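Local structure of SusD superfamily protein (3MYV) at residues G45-S50 with Q281-Q286; L268-G273 with V309-K314; G277-K282 with G412-P417; R382-R387 with F399-N404. The protein probably binds polysaccharide at the outer membrane of Bacteroides vulgatus, as other members of the SusD family do. All coordinates share one frame; numbering follows the deposited sequence.

Interaction 1. Residues G45-S50 with Q281-Q286; sequences GDDMQS and QKYAEQ
Lys282, near the start of helix 281-288, reaches two consecutive acids, Asp46 and Asp47, in the loop that leads into strand 48-50. Its CG stands anti to the backbone N (chi1 172°). The chain then bends at chi2 (-108°) and runs extended from there to NZ. The grip on Asp47 is short: Lys282 NZ lies 2.6 Å from Asp47 OD1. This salt bridge uses the syn lone pair of OD1, on the side of the other oxygen. The aliphatic part of the lysine passes the same atom, with Lys282 CD 3.3 Å from Asp47 OD1. Asp46 is a looser partner. Its OD2 is 3.4 Å from Lys282 NZ, a weak bond. Tyr283 meets Asp47 differently. The two side chains cross at about a right angle, carboxylate and ring 66° apart. Asp47 OD1 sits at the ring edge, 3.7 Å from Tyr283 CD1, while Asp47 O lies 3.6 Å from Tyr283 CB. Within strand 48-50, Gln49 OE1 takes a bond from a water that also accepts from Gln281 N, joining strand to helix.

The other ends of these groups have partners too. Arg397 makes a salt bridge with Asp46 OD1, Ser388 OG bonds Asp47 OD2, and Tyr283 OH bonds Lys389 O. Arg397 also comes close to Lys282, and the paired acids would partly offset these two positive charges. The arrangement is a salt-bridge network of two adjacent aspartates and one lysine. It ties an early loop of the SusD-family fold to a helix start more than 230 residues later.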
# COMPACT_ATOMS: atom_id res chain seq x y z
N GLY A 45 -5.23 -0.59 -11.76
CA GLY A 45 -4.14 -0.31 -12.68
C GLY A 45 -4.27 -1.02 -14.03
O GLY A 45 -5.36 -1.45 -14.43
N ASP A 46 -3.14 -1.13 -14.72
CA ASP A 46 -3.08 -1.79 -16.03
C ASP A 46 -2.38 -3.14 -16.01
O ASP A 46 -2.26 -3.82 -17.06
CB ASP A 46 -2.38 -0.85 -17.04
CG ASP A 46 -0.98 -0.49 -16.63
OD1 ASP A 46 -0.60 -0.80 -15.49
OD2 ASP A 46 -0.26 0.10 -17.44
N ASP A 47 -1.92 -3.57 -14.83
CA ASP A 47 -1.08 -4.79 -14.73
C ASP A 47 -1.77 -6.01 -14.16
O ASP A 47 -1.27 -7.14 -14.33
CB ASP A 47 0.16 -4.51 -13.89
CG ASP A 47 1.16 -3.60 -14.61
OD1 ASP A 47 1.25 -3.70 -15.86
OD2 ASP A 47 1.84 -2.81 -13.91
N MSE A 48 -2.90 -5.80 -13.49
CA MSE A 48 -3.75 -6.90 -13.02
C MSE A 48 -5.19 -6.61 -13.37
O MSE A 48 -5.58 -5.45 -13.49
CB MSE A 48 -3.63 -7.08 -11.51
CG MSE A 48 -2.23 -7.42 -11.04
SE MSE A 48 -2.12 -8.30 -9.31
CE MSE A 48 -2.61 -10.08 -9.85
N GLN A 49 -5.95 -7.68 -13.56
CA GLN A 49 -7.36 -7.57 -13.86
C GLN A 49 -8.15 -8.66 -13.16
O GLN A 49 -7.60 -9.69 -12.73
CB GLN A 49 -7.57 -7.64 -15.39
CG GLN A 49 -7.22 -9.00 -15.99
CD GLN A 49 -7.75 -9.17 -17.38
OE1 GLN A 49 -7.15 -8.73 -18.35
NE2 GLN A 49 -8.88 -9.84 -17.48
N SER A 50 -9.45 -8.43 -13.06
CA SER A 50 -10.37 -9.44 -12.59
C SER A 50 -10.56 -10.61 -13.57
O SER A 50 -10.40 -10.48 -14.78
CB SER A 50 -11.76 -8.79 -12.34
OG SER A 50 -12.67 -9.70 -11.78
N GLN A 281 -2.54 -9.18 -19.99
CA GLN A 281 -1.70 -9.58 -21.10
C GLN A 281 -0.51 -8.61 -21.23
O GLN A 281 0.61 -9.02 -21.50
CB GLN A 281 -2.50 -9.66 -22.40
CG GLN A 281 -1.73 -10.35 -23.53
CD GLN A 281 -2.53 -10.48 -24.81
OE1 GLN A 281 -3.70 -10.84 -24.79
NE2 GLN A 281 -1.88 -10.22 -25.94
N LYS A 282 -0.75 -7.32 -21.00
CA LYS A 282 0.30 -6.30 -21.06
C LYS A 282 1.43 -6.63 -20.08
O LYS A 282 2.60 -6.60 -20.46
CB LYS A 282 -0.28 -4.91 -20.78
CG LYS A 282 0.75 -3.80 -20.62
CD LYS A 282 0.87 -3.33 -19.15
CE LYS A 282 2.11 -2.48 -18.94
NZ LYS A 282 2.34 -2.04 -17.54
N TYR A 283 1.11 -6.96 -18.84
CA TYR A 283 2.15 -7.25 -17.87
C TYR A 283 2.90 -8.55 -18.24
O TYR A 283 4.12 -8.62 -18.21
CB TYR A 283 1.61 -7.36 -16.46
CG TYR A 283 2.72 -7.57 -15.44
CD1 TYR A 283 3.40 -6.49 -14.89
CD2 TYR A 283 3.12 -8.85 -15.06
CE1 TYR A 283 4.41 -6.66 -13.98
CE2 TYR A 283 4.16 -9.03 -14.16
CZ TYR A 283 4.80 -7.92 -13.62
OH TYR A 283 5.83 -8.08 -12.72
N ALA A 284 2.14 -9.57 -18.62
CA ALA A 284 2.72 -10.84 -18.98
C ALA A 284 3.68 -10.68 -20.15
O ALA A 284 4.81 -11.18 -20.11
CB ALA A 284 1.62 -11.82 -19.30
N GLU A 285 3.23 -9.96 -21.17
CA GLU A 285 4.09 -9.69 -22.35
C GLU A 285 5.34 -8.87 -22.04
O GLU A 285 6.39 -9.19 -22.58
CB GLU A 285 3.29 -9.00 -23.45
CG GLU A 285 2.35 -9.93 -24.11
CD GLU A 285 1.49 -9.28 -25.19
OE1 GLU A 285 1.55 -8.04 -25.39
OE2 GLU A 285 0.75 -10.05 -25.81
N GLN A 286 5.20 -7.83 -21.21
CA GLN A 286 6.32 -7.02 -20.67
C GLN A 286 7.40 -7.99 -20.11
O GLN A 286 8.58 -7.93 -20.49
CB GLN A 286 5.78 -6.00 -19.58
CG GLN A 286 6.80 -5.21 -18.60
CD GLN A 286 6.15 -4.09 -17.64
OE1 GLN A 286 6.45 -2.91 -17.79
NE2 GLN A 286 5.33 -4.49 -16.65
O HOH W 1 -5.31 -8.42 -20.48

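Interaction 2. Residues L268-G273 with V309-K314; sequences LLNWYG and VWWLYK
Trp311 holds CG between its backbone N and carbonyl carbon (chi1 63°), while Trp271 holds CG anti to its backbone N. The two side chains cross at about a right angle. Trp271 CB lies over one face of the Trp311 indole, 3.3 Å from the centroid of the five-membered ring and 14° off its normal, a CH-pi contact. The indole planes are 27° apart but offset, so the rings barely overlap. Asn270 lies alongside Trp311 and points the same way, with Asn270 ND2 3.6 Å from Trp311 CZ3. Its OD1 accepts from Tyr272 N at 2.9 Å, an Asx turn within a type I turn. Tyr272 CE2 comes within 3.8 Å of Trp311 CZ2, and Trp271 CZ3 within 3.9 Å of Val309 CG2. No direct hydrogen bond crosses the contact. Waters do the bridging: one joins Leu269 O to Leu312 N, and another, at the indole edge, joins Trp311 NE1 to Tyr272 OH.

Segment 268-273 follows helix 265-268 and precedes strand 277-279. It covers one side of strand 307-312, which pairs with strand 299-304. Trp310, which leaves the strand away from this contact, packs on Val279 and helix 281-288.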
# COMPACT_ATOMS: atom_id res chain seq x y z
N LEU A 268 -7.17 -15.44 -2.74
CA LEU A 268 -7.94 -14.80 -3.82
C LEU A 268 -7.19 -14.77 -5.14
O LEU A 268 -7.80 -14.97 -6.19
CB LEU A 268 -8.33 -13.39 -3.42
CG LEU A 268 -9.22 -13.23 -2.20
CD1 LEU A 268 -9.36 -11.72 -1.92
CD2 LEU A 268 -10.56 -13.88 -2.42
N LEU A 269 -5.89 -14.48 -5.12
CA LEU A 269 -5.10 -14.37 -6.36
C LEU A 269 -4.74 -15.74 -6.94
O LEU A 269 -4.32 -15.84 -8.09
CB LEU A 269 -3.81 -13.58 -6.13
CG LEU A 269 -3.89 -12.05 -6.03
CD1 LEU A 269 -2.51 -11.47 -6.16
CD2 LEU A 269 -4.80 -11.45 -7.10
N ASN A 270 -4.81 -16.76 -6.13
CA ASN A 270 -4.32 -18.08 -6.55
C ASN A 270 -5.31 -18.79 -7.47
O ASN A 270 -6.50 -18.89 -7.18
CB ASN A 270 -4.03 -18.93 -5.31
CG ASN A 270 -3.18 -20.10 -5.60
OD1 ASN A 270 -3.64 -21.11 -6.16
ND2 ASN A 270 -1.91 -20.04 -5.15
N TRP A 271 -4.79 -19.33 -8.56
CA TRP A 271 -5.59 -20.01 -9.57
C TRP A 271 -6.37 -21.17 -8.95
O TRP A 271 -7.52 -21.42 -9.31
CB TRP A 271 -4.67 -20.55 -10.69
CG TRP A 271 -5.38 -21.33 -11.75
CD1 TRP A 271 -5.62 -22.66 -11.75
CD2 TRP A 271 -5.96 -20.80 -12.94
NE1 TRP A 271 -6.32 -23.01 -12.87
CE2 TRP A 271 -6.53 -21.89 -13.63
CE3 TRP A 271 -6.04 -19.51 -13.51
CZ2 TRP A 271 -7.19 -21.74 -14.85
CZ3 TRP A 271 -6.69 -19.36 -14.72
CH2 TRP A 271 -7.25 -20.46 -15.38
N TYR A 272 -5.71 -21.84 -8.00
CA TYR A 272 -6.27 -23.01 -7.31
C TYR A 272 -7.12 -22.67 -6.09
O TYR A 272 -7.69 -23.57 -5.46
CB TYR A 272 -5.13 -23.94 -6.92
CG TYR A 272 -4.36 -24.35 -8.15
CD1 TYR A 272 -4.87 -25.32 -9.00
CD2 TYR A 272 -3.18 -23.70 -8.49
CE1 TYR A 272 -4.20 -25.66 -10.19
CE2 TYR A 272 -2.48 -24.04 -9.65
CZ TYR A 272 -2.99 -25.02 -10.49
OH TYR A 272 -2.32 -25.32 -11.63
N GLY A 273 -7.17 -21.38 -5.76
CA GLY A 273 -7.96 -20.85 -4.64
C GLY A 273 -9.27 -20.28 -5.19
O GLY A 273 -10.04 -21.00 -5.80
N VAL A 309 -3.91 -17.21 -20.31
CA VAL A 309 -3.78 -16.12 -19.34
C VAL A 309 -2.65 -16.45 -18.37
O VAL A 309 -2.16 -17.58 -18.33
CB VAL A 309 -5.08 -15.85 -18.54
CG1 VAL A 309 -6.23 -15.54 -19.51
CG2 VAL A 309 -5.42 -17.03 -17.59
N TRP A 310 -2.25 -15.45 -17.60
CA TRP A 310 -1.22 -15.64 -16.59
C TRP A 310 -1.74 -15.10 -15.25
O TRP A 310 -2.30 -13.99 -15.18
CB TRP A 310 0.06 -14.92 -16.98
CG TRP A 310 0.77 -15.50 -18.17
CD1 TRP A 310 1.81 -16.39 -18.16
CD2 TRP A 310 0.50 -15.21 -19.54
NE1 TRP A 310 2.19 -16.68 -19.45
CE2 TRP A 310 1.41 -15.97 -20.32
CE3 TRP A 310 -0.42 -14.38 -20.20
CZ2 TRP A 310 1.42 -15.92 -21.70
CZ3 TRP A 310 -0.41 -14.34 -21.58
CH2 TRP A 310 0.51 -15.11 -22.32
N TRP A 311 -1.52 -15.89 -14.20
CA TRP A 311 -1.87 -15.47 -12.86
C TRP A 311 -0.60 -15.22 -12.09
O TRP A 311 0.48 -15.65 -12.49
CB TRP A 311 -2.80 -16.48 -12.15
CG TRP A 311 -2.29 -17.85 -11.88
CD1 TRP A 311 -2.28 -18.90 -12.77
CD2 TRP A 311 -1.78 -18.37 -10.64
NE1 TRP A 311 -1.79 -20.02 -12.15
CE2 TRP A 311 -1.49 -19.72 -10.85
CE3 TRP A 311 -1.55 -17.81 -9.38
CZ2 TRP A 311 -0.92 -20.54 -9.84
CZ3 TRP A 311 -1.03 -18.61 -8.39
CH2 TRP A 311 -0.72 -19.96 -8.62
N LEU A 312 -0.73 -14.48 -11.00
CA LEU A 312 0.41 -13.99 -10.26
C LEU A 312 0.61 -14.89 -9.04
O LEU A 312 -0.21 -14.91 -8.13
CB LEU A 312 0.23 -12.56 -9.78
CG LEU A 312 1.42 -11.98 -9.01
CD1 LEU A 312 2.65 -11.87 -9.92
CD2 LEU A 312 1.03 -10.59 -8.40
N TYR A 313 1.73 -15.58 -9.04
CA TYR A 313 2.08 -16.44 -7.95
C TYR A 313 3.18 -15.81 -7.10
O TYR A 313 4.31 -16.30 -6.96
CB TYR A 313 2.45 -17.81 -8.52
CG TYR A 313 2.55 -18.90 -7.50
CD1 TYR A 313 1.77 -18.88 -6.33
CD2 TYR A 313 3.37 -19.99 -7.71
CE1 TYR A 313 1.83 -19.89 -5.42
CE2 TYR A 313 3.45 -21.03 -6.76
CZ TYR A 313 2.68 -20.96 -5.63
OH TYR A 313 2.74 -21.98 -4.71
N LYS A 314 2.82 -14.68 -6.51
CA LYS A 314 3.69 -13.94 -5.64
C LYS A 314 3.48 -14.31 -4.17
O LYS A 314 4.39 -14.15 -3.37
CB LYS A 314 3.53 -12.42 -5.89
CG LYS A 314 4.35 -11.56 -4.96
CD LYS A 314 4.32 -10.09 -5.36
CE LYS A 314 5.47 -9.67 -6.20
NZ LYS A 314 5.54 -8.17 -6.55
O HOH W 2 -3.38 -13.91 -9.86
O HOH W 3 -0.34 -22.51 -4.94
O HOH W 4 -1.56 -22.76 -13.10

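Interaction 3. Residues G277-K282 with G412-P417; sequences GFVTQK and GGYHLP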
# COMPACT_ATOMS: atom_id res chain seq x y z
N GLY A 277 -8.40 -13.04 -9.93
CA GLY A 277 -7.70 -12.13 -10.82
C GLY A 277 -6.46 -12.73 -11.44
O GLY A 277 -5.97 -13.77 -11.00
N PHE A 278 -6.00 -12.05 -12.49
CA PHE A 278 -4.83 -12.42 -13.28
C PHE A 278 -3.96 -11.21 -13.43
O PHE A 278 -4.44 -10.10 -13.18
CB PHE A 278 -5.26 -12.87 -14.68
CG PHE A 278 -6.37 -13.86 -14.69
CD1 PHE A 278 -6.30 -15.01 -13.88
CD2 PHE A 278 -7.46 -13.68 -15.52
CE1 PHE A 278 -7.31 -15.93 -13.91
CE2 PHE A 278 -8.48 -14.62 -15.55
CZ PHE A 278 -8.41 -15.75 -14.74
N VAL A 279 -2.69 -11.39 -13.82
CA VAL A 279 -2.00 -10.28 -14.46
C VAL A 279 -2.65 -10.08 -15.83
O VAL A 279 -3.26 -10.98 -16.39
CB VAL A 279 -0.46 -10.46 -14.55
CG1 VAL A 279 0.11 -10.71 -13.13
CG2 VAL A 279 -0.06 -11.57 -15.55
N THR A 280 -2.52 -8.87 -16.35
CA THR A 280 -3.03 -8.57 -17.69
C THR A 280 -2.06 -9.11 -18.75
O THR A 280 -0.88 -9.47 -18.44
CB THR A 280 -3.16 -7.05 -17.86
OG1 THR A 280 -1.88 -6.47 -17.62
CG2 THR A 280 -4.20 -6.47 -16.90
N GLN A 281 -2.54 -9.18 -19.99
CA GLN A 281 -1.70 -9.58 -21.10
C GLN A 281 -0.51 -8.61 -21.23
O GLN A 281 0.61 -9.02 -21.50
CB GLN A 281 -2.50 -9.66 -22.40
CG GLN A 281 -1.73 -10.35 -23.53
CD GLN A 281 -2.53 -10.48 -24.81
OE1 GLN A 281 -3.70 -10.84 -24.79
NE2 GLN A 281 -1.88 -10.22 -25.94
N LYS A 282 -0.75 -7.32 -21.00
CA LYS A 282 0.30 -6.30 -21.06
C LYS A 282 1.43 -6.63 -20.08
O LYS A 282 2.60 -6.60 -20.46
CB LYS A 282 -0.28 -4.91 -20.78
CG LYS A 282 0.75 -3.80 -20.62
CD LYS A 282 0.87 -3.33 -19.15
CE LYS A 282 2.11 -2.48 -18.94
NZ LYS A 282 2.34 -2.04 -17.54
N GLY A 412 -7.81 -4.12 -24.77
CA GLY A 412 -7.30 -5.29 -25.49
C GLY A 412 -6.95 -6.44 -24.56
O GLY A 412 -7.53 -6.59 -23.47
N GLY A 413 -6.02 -7.27 -25.02
CA GLY A 413 -5.59 -8.45 -24.28
C GLY A 413 -6.75 -9.37 -23.99
O GLY A 413 -7.53 -9.72 -24.87
N TYR A 414 -6.88 -9.74 -22.72
CA TYR A 414 -8.03 -10.49 -22.26
C TYR A 414 -8.80 -9.72 -21.18
O TYR A 414 -9.43 -10.29 -20.29
CB TYR A 414 -7.60 -11.89 -21.79
CG TYR A 414 -6.37 -12.02 -20.90
CD1 TYR A 414 -6.46 -11.84 -19.51
CD2 TYR A 414 -5.14 -12.41 -21.43
CE1 TYR A 414 -5.35 -11.99 -18.69
CE2 TYR A 414 -4.03 -12.58 -20.62
CZ TYR A 414 -4.14 -12.37 -19.24
OH TYR A 414 -3.03 -12.55 -18.45
N HIS A 415 -8.81 -8.40 -21.30
CA HIS A 415 -9.67 -7.57 -20.47
C HIS A 415 -11.13 -7.96 -20.63
O HIS A 415 -11.57 -8.40 -21.70
CB HIS A 415 -9.47 -6.09 -20.77
CG HIS A 415 -8.26 -5.49 -20.11
ND1 HIS A 415 -8.24 -5.14 -18.78
CD2 HIS A 415 -7.04 -5.16 -20.60
CE1 HIS A 415 -7.06 -4.64 -18.48
NE2 HIS A 415 -6.30 -4.66 -19.56
N LEU A 416 -11.89 -7.78 -19.56
CA LEU A 416 -13.32 -8.07 -19.59
C LEU A 416 -14.12 -7.03 -20.35
O LEU A 416 -13.70 -5.87 -20.47
CB LEU A 416 -13.87 -8.15 -18.17
CG LEU A 416 -13.20 -9.12 -17.19
CD1 LEU A 416 -14.00 -9.17 -15.89
CD2 LEU A 416 -13.08 -10.51 -17.81
N PRO A 417 -15.30 -7.42 -20.85
CA PRO A 417 -16.13 -6.42 -21.53
C PRO A 417 -16.49 -5.26 -20.60
O PRO A 417 -16.64 -5.44 -19.40
CB PRO A 417 -17.41 -7.20 -21.90
CG PRO A 417 -17.01 -8.64 -21.91
CD PRO A 417 -15.89 -8.77 -20.88
O HOH W 1 -5.31 -8.42 -20.48
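The backbones come nearest at Gln281 and Gly413, whose CA atoms are 5.1 Å apart. Segment 277-282 passes here from strand 277-279 into helix 281-288. Gly412 and Gly413 both have positive phi, and His415 N bonds Gly412 O at 3.1 Å, closing a turn. Gly413 has no side chain, and in one of the two conformers of Gln281 its OE1 comes 3.1 Å from Gly413 CA.

Tyr414 carries most of the contact. Its CG lies between the backbone N and the carbonyl carbon (chi1 46°). The ring reaches the bend between strand and helix, where Tyr414 OH donates to Val279 O at 2.6 Å. The hydroxyl approaches that carbonyl from above, 37° out of its plane and at a C=O...O angle of 140°. The same hydroxyl is bonded to Trp310 N, so it links the bend to strand 307-312. Gln281 N lies over one ring face, 3.6 Å from Tyr414 CZ. Phe278 CB is instead at the ring edge, 4.1 Å from Tyr414 CE1. The water on Gln281 N also accepts from Tyr414 N and sits over the rim of the ring. Beside this, Thr280 CG2 touches the imidazole, 3.7 Å from His415 CE1. His415 ND1 is bonded to Tyr61 OH.

Thr280 OG1 caps Tyr283 N and is also hydrogen-bonded to Asp46 O. The site is thus a strand-to-helix junction with threonine at the N-cap position. A glycine-rich turn packs against it, with its tyrosine holding the last strand carbonyl.

Interaction 4. Residues R382-R387 with F399-N404; sequences RVLDER and FDLLRN
Leu384 and Arg387 of helix 380-391 face Asp400, Leu401, Arg403 and Asn404 on helix 397-403; the two short segments run nearly antiparallel, at 160°, with axes 10.8 Å apart. Arg387 extends from CG to NE and crosses Asp400 at about a right angle. Its NH1 is 3.0 Å from Asp400 OD2, a salt bridge. As a hydrogen bond it is weak, for the N-H...O angle is only 123°.

Arg403 grips the other carboxylate oxygen from within its own helix. NE and NH2 both point to Asp400 OD1, from the same face of the carboxylate, and NH2 is the nearer at 2.8 Å. This side-on hold brings Arg403 NH2 over the centre of the Arg387 guanidinium, 3.4 Å from Arg387 CZ. The two guanidiniums are turned 72° to each other, so Arg403 meets the face of Arg387 with its edge. One turn before Arg387 and one turn on from Asp400, Leu384 and Asn404 reach toward each other tip to tip, with Leu384 CD2 3.6 Å from Asn404 ND2. That amide is held by a 3.0 Å bond from Asn404 ND2 to Asp400 O, and ND2 also bonds Glu343.

Glu343 of helix 334-348 binds Arg387 NE through OE1 and Arg403 NH1 through OE2. Asn404 OD1 is bonded to Lys347. Two arginines thus lie close together in a buried place, each paired with Asp400 and Glu343. The two acids would be expected to offset some of the repulsion between the like charges. They probably restrain both guanidiniums, Arg403 more firmly through its two bonds to Asp400 OD1.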
# COMPACT_ATOMS: atom_id res chain seq x y z
N ARG A 382 10.31 5.47 -17.15
CA ARG A 382 11.19 4.34 -16.94
C ARG A 382 11.17 3.89 -15.48
O ARG A 382 11.21 2.70 -15.20
CB ARG A 382 12.64 4.65 -17.38
CG ARG A 382 13.58 3.47 -17.24
CD ARG A 382 13.14 2.28 -18.12
NE ARG A 382 13.97 1.08 -17.95
CZ ARG A 382 13.84 0.16 -17.00
NH1 ARG A 382 12.93 0.28 -16.03
NH2 ARG A 382 14.66 -0.90 -16.99
N VAL A 383 11.11 4.83 -14.56
CA VAL A 383 11.03 4.48 -13.14
C VAL A 383 9.64 3.88 -12.85
O VAL A 383 9.53 2.89 -12.13
CB VAL A 383 11.28 5.68 -12.22
CG1 VAL A 383 11.16 5.26 -10.74
CG2 VAL A 383 12.67 6.30 -12.51
N LEU A 384 8.60 4.42 -13.46
CA LEU A 384 7.26 3.87 -13.22
C LEU A 384 7.14 2.47 -13.82
O LEU A 384 6.48 1.62 -13.21
CB LEU A 384 6.14 4.75 -13.75
CG LEU A 384 6.09 6.17 -13.15
CD1 LEU A 384 5.01 7.01 -13.83
CD2 LEU A 384 5.86 6.13 -11.67
N ASP A 385 7.77 2.22 -14.98
CA ASP A 385 7.83 0.86 -15.55
C ASP A 385 8.57 -0.09 -14.60
O ASP A 385 8.19 -1.24 -14.47
CB ASP A 385 8.52 0.83 -16.92
CG ASP A 385 7.69 1.45 -18.03
OD1 ASP A 385 6.46 1.62 -17.89
OD2 ASP A 385 8.28 1.75 -19.08
N GLU A 386 9.60 0.40 -13.91
CA GLU A 386 10.31 -0.44 -12.93
C GLU A 386 9.41 -0.77 -11.75
O GLU A 386 9.38 -1.92 -11.27
CB GLU A 386 11.64 0.17 -12.49
CG GLU A 386 12.62 -0.86 -11.90
CD GLU A 386 12.98 -1.98 -12.87
OE1 GLU A 386 12.91 -1.77 -14.10
OE2 GLU A 386 13.35 -3.06 -12.40
N ARG A 387 8.65 0.23 -11.29
CA ARG A 387 7.65 0.02 -10.25
C ARG A 387 6.61 -1.01 -10.68
O ARG A 387 6.24 -1.87 -9.89
CB ARG A 387 6.92 1.31 -9.89
CG ARG A 387 7.72 2.31 -9.07
CD ARG A 387 6.93 3.62 -8.95
NE ARG A 387 7.42 4.46 -7.86
CZ ARG A 387 7.14 4.27 -6.57
NH1 ARG A 387 6.34 3.28 -6.16
NH2 ARG A 387 7.66 5.09 -5.67
N PHE A 399 -2.25 3.85 -7.87
CA PHE A 399 -1.88 5.08 -7.18
C PHE A 399 -0.65 5.73 -7.83
O PHE A 399 -0.60 6.96 -7.99
CB PHE A 399 -1.57 4.81 -5.72
CG PHE A 399 -2.73 4.31 -4.92
CD1 PHE A 399 -3.86 5.08 -4.77
CD2 PHE A 399 -2.66 3.07 -4.29
CE1 PHE A 399 -4.93 4.63 -3.99
CE2 PHE A 399 -3.72 2.62 -3.52
CZ PHE A 399 -4.84 3.39 -3.37
N ASP A 400 0.29 4.91 -8.27
CA ASP A 400 1.54 5.43 -8.86
C ASP A 400 1.29 6.11 -10.21
O ASP A 400 1.89 7.13 -10.51
CB ASP A 400 2.59 4.33 -8.99
CG ASP A 400 3.21 3.93 -7.64
OD1 ASP A 400 3.14 4.69 -6.65
OD2 ASP A 400 3.77 2.83 -7.57
N LEU A 401 0.40 5.55 -11.01
CA LEU A 401 0.08 6.17 -12.29
C LEU A 401 -0.74 7.44 -12.05
O LEU A 401 -0.43 8.53 -12.60
CB LEU A 401 -0.65 5.19 -13.20
CG LEU A 401 0.27 4.12 -13.82
CD1 LEU A 401 -0.56 3.04 -14.49
CD2 LEU A 401 1.27 4.75 -14.83
N LEU A 402 -1.75 7.34 -11.19
CA LEU A 402 -2.69 8.47 -11.06
C LEU A 402 -2.01 9.68 -10.41
O LEU A 402 -2.22 10.79 -10.85
CB LEU A 402 -3.98 8.08 -10.34
CG LEU A 402 -5.17 8.43 -11.22
CD1 LEU A 402 -5.02 7.76 -12.57
CD2 LEU A 402 -6.51 8.07 -10.61
N ARG A 403 -1.15 9.46 -9.40
CA ARG A 403 -0.50 10.59 -8.71
C ARG A 403 0.53 11.30 -9.59
O ARG A 403 0.91 12.43 -9.30
CB ARG A 403 0.16 10.16 -7.38
CG ARG A 403 1.43 9.30 -7.53
CD ARG A 403 1.92 8.77 -6.18
NE ARG A 403 2.89 7.71 -6.39
CZ ARG A 403 4.13 7.90 -6.83
NH1 ARG A 403 4.61 9.12 -7.04
NH2 ARG A 403 4.91 6.86 -7.03
N ASN A 404 0.99 10.62 -10.65
CA ASN A 404 1.85 11.26 -11.63
C ASN A 404 1.10 11.81 -12.84
O ASN A 404 1.69 12.08 -13.86
CB ASN A 404 2.91 10.28 -12.09
CG ASN A 404 4.05 10.20 -11.13
OD1 ASN A 404 4.78 11.17 -10.98
ND2 ASN A 404 4.18 9.08 -10.42

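Overall arrangement
Interactions 1 and 3 are nearly one site. Their centres are 6 Å apart, they share Gln281 and Lys282, and strands 48-50 and 277-279 pair in one small antiparallel sheet. The centre of interaction 2 lies about 13 Å from each of theirs. It touches interaction 1 where Ala284 CB packs 3.4 Å from Trp310 CE3, and interaction 3 where Trp271 CZ3 lies 3.6 Å from Phe278 CE1. Interaction 4 touches interaction 1 through Leu401, with centres about 14 Å apart, but does not touch interaction 2, about 23 Å away between centres. In sequence it nests inside interaction 3. The bound sodium ion is about 13 Å from the Asn270 side chain of interaction 2.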